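Local coordinates for transcriptional regulatory protein RcsB (Escherichia coli, PDB 5I4C), which is the response regulator of the Rcs phosphorelay, whose receiver domain this chain is, and controls genes for capsule synthesis, biofilm formation and cell division, at residues 19-22 against 23-26; 37-40 against 41-45. All blocks are in the same frame, centred on the assembly; numbering follows the deposited sequence.

Interaction 1 (19-22 against 23-26)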
loop_
_atom_site.group_PDB
_atom_site.type_symbol
_atom_site.label_atom_id
_atom_site.label_comp_id
_atom_site.label_asym_id
_atom_site.label_seq_id
_atom_site.Cartn_x
_atom_site.Cartn_y
_atom_site.Cartn_z
ATOM N N ILE A 19 4.716 2.827 5.122
ATOM C CA ILE A 19 4.827 3.438 6.420
ATOM C C ILE A 19 6.268 3.346 6.958
ATOM O O ILE A 19 6.829 4.342 7.392
ATOM C CB ILE A 19 3.789 2.858 7.404
ATOM C CG1 ILE A 19 2.394 3.273 6.911
ATOM C CG2 ILE A 19 4.064 3.426 8.796
ATOM C CD1 ILE A 19 1.219 2.747 7.715
ATOM N N ARG A 20 6.884 2.181 6.876
ATOM C CA ARG A 20 8.279 2.047 7.373
ATOM C C ARG A 20 9.246 2.992 6.594
ATOM O O ARG A 20 10.103 3.631 7.215
ATOM C CB ARG A 20 8.701 0.573 7.325
ATOM C CG ARG A 20 10.129 0.252 7.667
ATOM C CD ARG A 20 10.498 -1.148 7.088
ATOM N NE ARG A 20 9.347 -2.044 7.188
ATOM C CZ ARG A 20 8.990 -2.950 6.258
ATOM N NH1 ARG A 20 9.725 -3.155 5.138
ATOM N NH2 ARG A 20 7.841 -3.644 6.421
ATOM N N LYS A 21 9.084 3.089 5.274
ATOM C CA LYS A 21 9.887 3.925 4.440
ATOM C C LYS A 21 9.724 5.384 4.816
ATOM O O LYS A 21 10.682 6.122 4.907
ATOM C CB LYS A 21 9.500 3.751 2.984
ATOM C CG LYS A 21 9.938 2.483 2.287
ATOM C CD LYS A 21 11.449 2.209 2.386
ATOM C CE LYS A 21 11.704 1.238 3.543
ATOM N NZ LYS A 21 13.074 0.673 3.418
ATOM N N SER A 22 8.524 5.790 5.139
ATOM C CA SER A 22 8.287 7.150 5.526
ATOM C C SER A 22 8.903 7.435 6.924
ATOM O O SER A 22 9.595 8.455 7.160
ATOM C CB SER A 22 6.787 7.451 5.507
ATOM O OG SER A 22 6.650 8.666 6.255
ATOM N N LEU A 23 8.661 6.547 7.855
ATOM C CA LEU A 23 9.131 6.756 9.205
ATOM C C LEU A 23 10.658 6.640 9.351
ATOM O O LEU A 23 11.274 7.263 10.243
ATOM C CB LEU A 23 8.421 5.780 10.145
ATOM C CG LEU A 23 6.889 6.023 10.216
ATOM C CD1 LEU A 23 6.255 5.132 11.282
ATOM C CD2 LEU A 23 6.634 7.453 10.547
ATOM N N GLU A 24 11.265 5.885 8.444
ATOM C CA GLU A 24 12.744 5.822 8.391
ATOM C C GLU A 24 13.342 7.165 8.055
ATOM O O GLU A 24 14.512 7.338 8.295
ATOM C CB GLU A 24 13.268 4.732 7.406
ATOM C CG GLU A 24 13.214 3.350 8.079
ATOM C CD GLU A 24 13.417 2.136 7.158
ATOM O OE1 GLU A 24 13.696 2.324 5.945
ATOM O OE2 GLU A 24 13.310 0.964 7.675
ATOM N N GLN A 25 12.589 8.082 7.465
ATOM C CA GLN A 25 13.068 9.454 7.294
ATOM C C GLN A 25 13.011 10.331 8.578
ATOM O O GLN A 25 13.594 11.381 8.612
ATOM C CB GLN A 25 12.316 10.104 6.131
ATOM C CG GLN A 25 12.475 9.391 4.798
ATOM C CD GLN A 25 13.944 9.345 4.343
ATOM O OE1 GLN A 25 14.519 10.341 3.863
ATOM N NE2 GLN A 25 14.569 8.188 4.534
ATOM N N ILE A 26 12.390 9.865 9.659
ATOM C CA ILE A 26 12.188 10.649 10.868
ATOM C C ILE A 26 13.046 10.108 11.967
ATOM O O ILE A 26 12.810 9.020 12.491
ATOM C CB ILE A 26 10.745 10.570 11.295
ATOM C CG1 ILE A 26 9.913 11.086 10.120
ATOM C CG2 ILE A 26 10.523 11.350 12.596
ATOM C CD1 ILE A 26 8.469 10.816 10.365
#
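Lys21 and Glu24 form a salt bridge where helix 13-23 runs into the following loop. Lys21 NZ stands 3.1 Å from Glu24 OE1. It meets that oxygen on the syn side, 23° out of the carboxylate plane. The lysine chain bends at chi2 (-54°) and chi3 (97°), which brings its end round to the glutamate. The other oxygen, Glu24 OE2, lies beside the aliphatic part of Arg20, 3.3 Å from Arg20 CG. The guanidinium has gone elsewhere: Arg20 NE makes a salt bridge with Glu34 OE2. On the inner side, Ile19 and Leu23 run side by side, with Ile19 CG2 3.7 Å from Leu23 CD1. Leu23 N bonds Ile19 O at 2.9 Å, and Glu24 N bonds Arg20 O. Gln25 N then turns to Ser22 O (3.0 Å), as a type I turn from Leu23 to Ile26 begins. This is the first helix of the CheY-like receiver fold, lying on the parallel sheet beside helix 112-124. Leu23 reaches Val6, Val29 and Val31 of the sheet and Leu120 of that helix. Ser22 OG bonds Pro113 O, and Lys21 packs on Phe17 of the second subunit.

Interaction 2 (37-40 against 41-45)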
loop_
_atom_site.group_PDB
_atom_site.type_symbol
_atom_site.label_atom_id
_atom_site.label_comp_id
_atom_site.label_asym_id
_atom_site.label_seq_id
_atom_site.Cartn_x
_atom_site.Cartn_y
_atom_site.Cartn_z
ATOM N N ASP A 37 -2.096 -9.091 12.263
ATOM C CA ASP A 37 -3.152 -9.874 12.908
ATOM C C ASP A 37 -3.189 -9.331 14.316
ATOM O O ASP A 37 -2.135 -9.079 14.897
ATOM C CB ASP A 37 -2.775 -11.386 12.829
ATOM C CG ASP A 37 -3.726 -12.310 13.575
ATOM O OD1 ASP A 37 -3.774 -12.187 14.796
ATOM O OD2 ASP A 37 -4.376 -13.234 12.978
ATOM N N SER A 38 -4.365 -9.144 14.887
ATOM C CA SER A 38 -4.396 -8.546 16.206
ATOM C C SER A 38 -3.994 -9.536 17.303
ATOM O O SER A 38 -3.672 -9.109 18.407
ATOM C CB SER A 38 -5.797 -8.017 16.519
ATOM O OG SER A 38 -6.797 -9.012 16.515
ATOM N N THR A 39 -4.007 -10.864 17.044
ATOM C CA THR A 39 -3.528 -11.778 18.045
ATOM C C THR A 39 -2.013 -11.670 18.267
ATOM O O THR A 39 -1.527 -11.663 19.402
ATOM C CB THR A 39 -3.844 -13.227 17.668
ATOM O OG1 THR A 39 -5.253 -13.356 17.575
ATOM C CG2 THR A 39 -3.323 -14.187 18.724
ATOM N N ALA A 40 -1.276 -11.642 17.164
ATOM C CA ALA A 40 0.143 -11.405 17.186
ATOM C C ALA A 40 0.453 -10.054 17.819
ATOM O O ALA A 40 1.317 -9.951 18.668
ATOM C CB ALA A 40 0.711 -11.492 15.746
ATOM N N LEU A 41 -0.269 -9.022 17.436
ATOM C CA LEU A 41 -0.140 -7.736 18.076
ATOM C C LEU A 41 -0.257 -7.743 19.615
ATOM O O LEU A 41 0.640 -7.249 20.342
ATOM C CB LEU A 41 -1.256 -6.815 17.556
ATOM C CG LEU A 41 -1.335 -5.416 18.195
ATOM C CD1 LEU A 41 -0.045 -4.644 18.062
ATOM C CD2 LEU A 41 -2.394 -4.584 17.508
ATOM N N ILE A 42 -1.371 -8.257 20.080
ATOM C CA ILE A 42 -1.708 -8.251 21.486
ATOM C C ILE A 42 -0.756 -9.148 22.249
ATOM O O ILE A 42 -0.328 -8.793 23.331
ATOM C CB ILE A 42 -3.172 -8.695 21.729
ATOM C CG1 ILE A 42 -4.198 -7.678 21.185
ATOM C CG2 ILE A 42 -3.442 -9.050 23.217
ATOM C CD1 ILE A 42 -3.914 -6.268 21.583
ATOM N N ASN A 43 -0.392 -10.284 21.659
ATOM C CA ASN A 43 0.571 -11.187 22.284
ATOM C C ASN A 43 1.920 -10.608 22.499
ATOM O O ASN A 43 2.536 -10.903 23.500
ATOM C CB ASN A 43 0.768 -12.476 21.498
ATOM C CG ASN A 43 -0.305 -13.456 21.727
ATOM O OD1 ASN A 43 -1.064 -13.354 22.663
ATOM N ND2 ASN A 43 -0.416 -14.400 20.826
ATOM N N ASN A 44 2.370 -9.764 21.587
ATOM C CA ASN A 44 3.719 -9.224 21.674
ATOM C C ASN A 44 3.791 -7.804 22.196
ATOM O O ASN A 44 4.831 -7.396 22.628
ATOM C CB ASN A 44 4.331 -9.310 20.332
ATOM C CG ASN A 44 4.604 -10.709 19.976
ATOM O OD1 ASN A 44 5.490 -11.342 20.558
ATOM N ND2 ASN A 44 3.756 -11.287 19.137
ATOM N N LEU A 45 2.687 -7.097 22.242
ATOM C CA LEU A 45 2.633 -5.756 22.827
ATOM C C LEU A 45 3.385 -5.574 24.162
ATOM O O LEU A 45 4.177 -4.673 24.267
ATOM C CB LEU A 45 1.189 -5.222 22.955
ATOM C CG LEU A 45 0.844 -4.108 21.950
ATOM C CD1 LEU A 45 -0.644 -3.830 21.879
ATOM C CD2 LEU A 45 1.557 -2.850 22.304
#
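The contact between Asp37-Ala40 and Leu41-Leu45 is a local one, within the short helix 38-44 and its N-cap. The helix follows strand 29-35 and lies on the parallel sheet beside helix 67-77. Asp37 caps its start, a common way for a helix to begin. Asp37 OD1 takes Thr39 N at 2.6 Å, nearly along its own C-O axis, and holds Ala40 N by a weak bond of 3.5 Å. Its backbone oxygen starts the helical ladder: Leu41 N to Asp37 O is 3.2 Å and almost straight. Ile42 N to Ser38 O and Asn43 N to Thr39 O follow. Near the far end Ala40 O is gripped twice by one residue. Asn44 N reaches it at 3.1 Å and Asn44 ND2 at 2.8 Å, from opposite faces of the carbonyl plane. Asn44 CG sits beside its own backbone N (chi1 -70°), and this folds the amide back over the preceding turn. There ND2 meets Ala40 O with the oxygen 16° out of the amide plane. Asn44 OD1 bonds Lys47 NZ, so both ends of the amide are used and its rotation is fixed. On the outer side Thr39 and Asn43 lie alongside each other, with Thr39 CG2 3.6 Å from Asn43 ND2. The apolar side chains point into the domain. Leu41 packs on Phe35 and Ile7 of the sheet, and Ile42 on Tyr73 and Ile74 of helix 67-77. Ser38 OG bonds Gly65 O, which ties the start of the helix to the loop before 67-77. Helix 38-44, the second of the domain, makes the beta-alpha-beta crossover from strand 29-35 to strand 52-56, in a parallel sheet of CheY-like strand order 2-1-3-4-5.

Interaction 1 comes first along the chain, at the end of helix 13-23. Strand 29-35 follows, and interaction 2 then lies on helix 38-44. Their centres are 22 Å apart and their nearest atoms about 13 Å, so they do not touch. They share the five-stranded parallel sheet of the receiver domain and lie over its two faces. Residues 19-26 pack with helix 112-124, while residues 37-45 pack with helix 67-77. Strands 4-9 and 29-35 are met from both sides. The two contacts thus belong to the opposite helical layers of one alpha-beta-alpha sandwich. The second subunit reaches interaction 1, but not interaction 2.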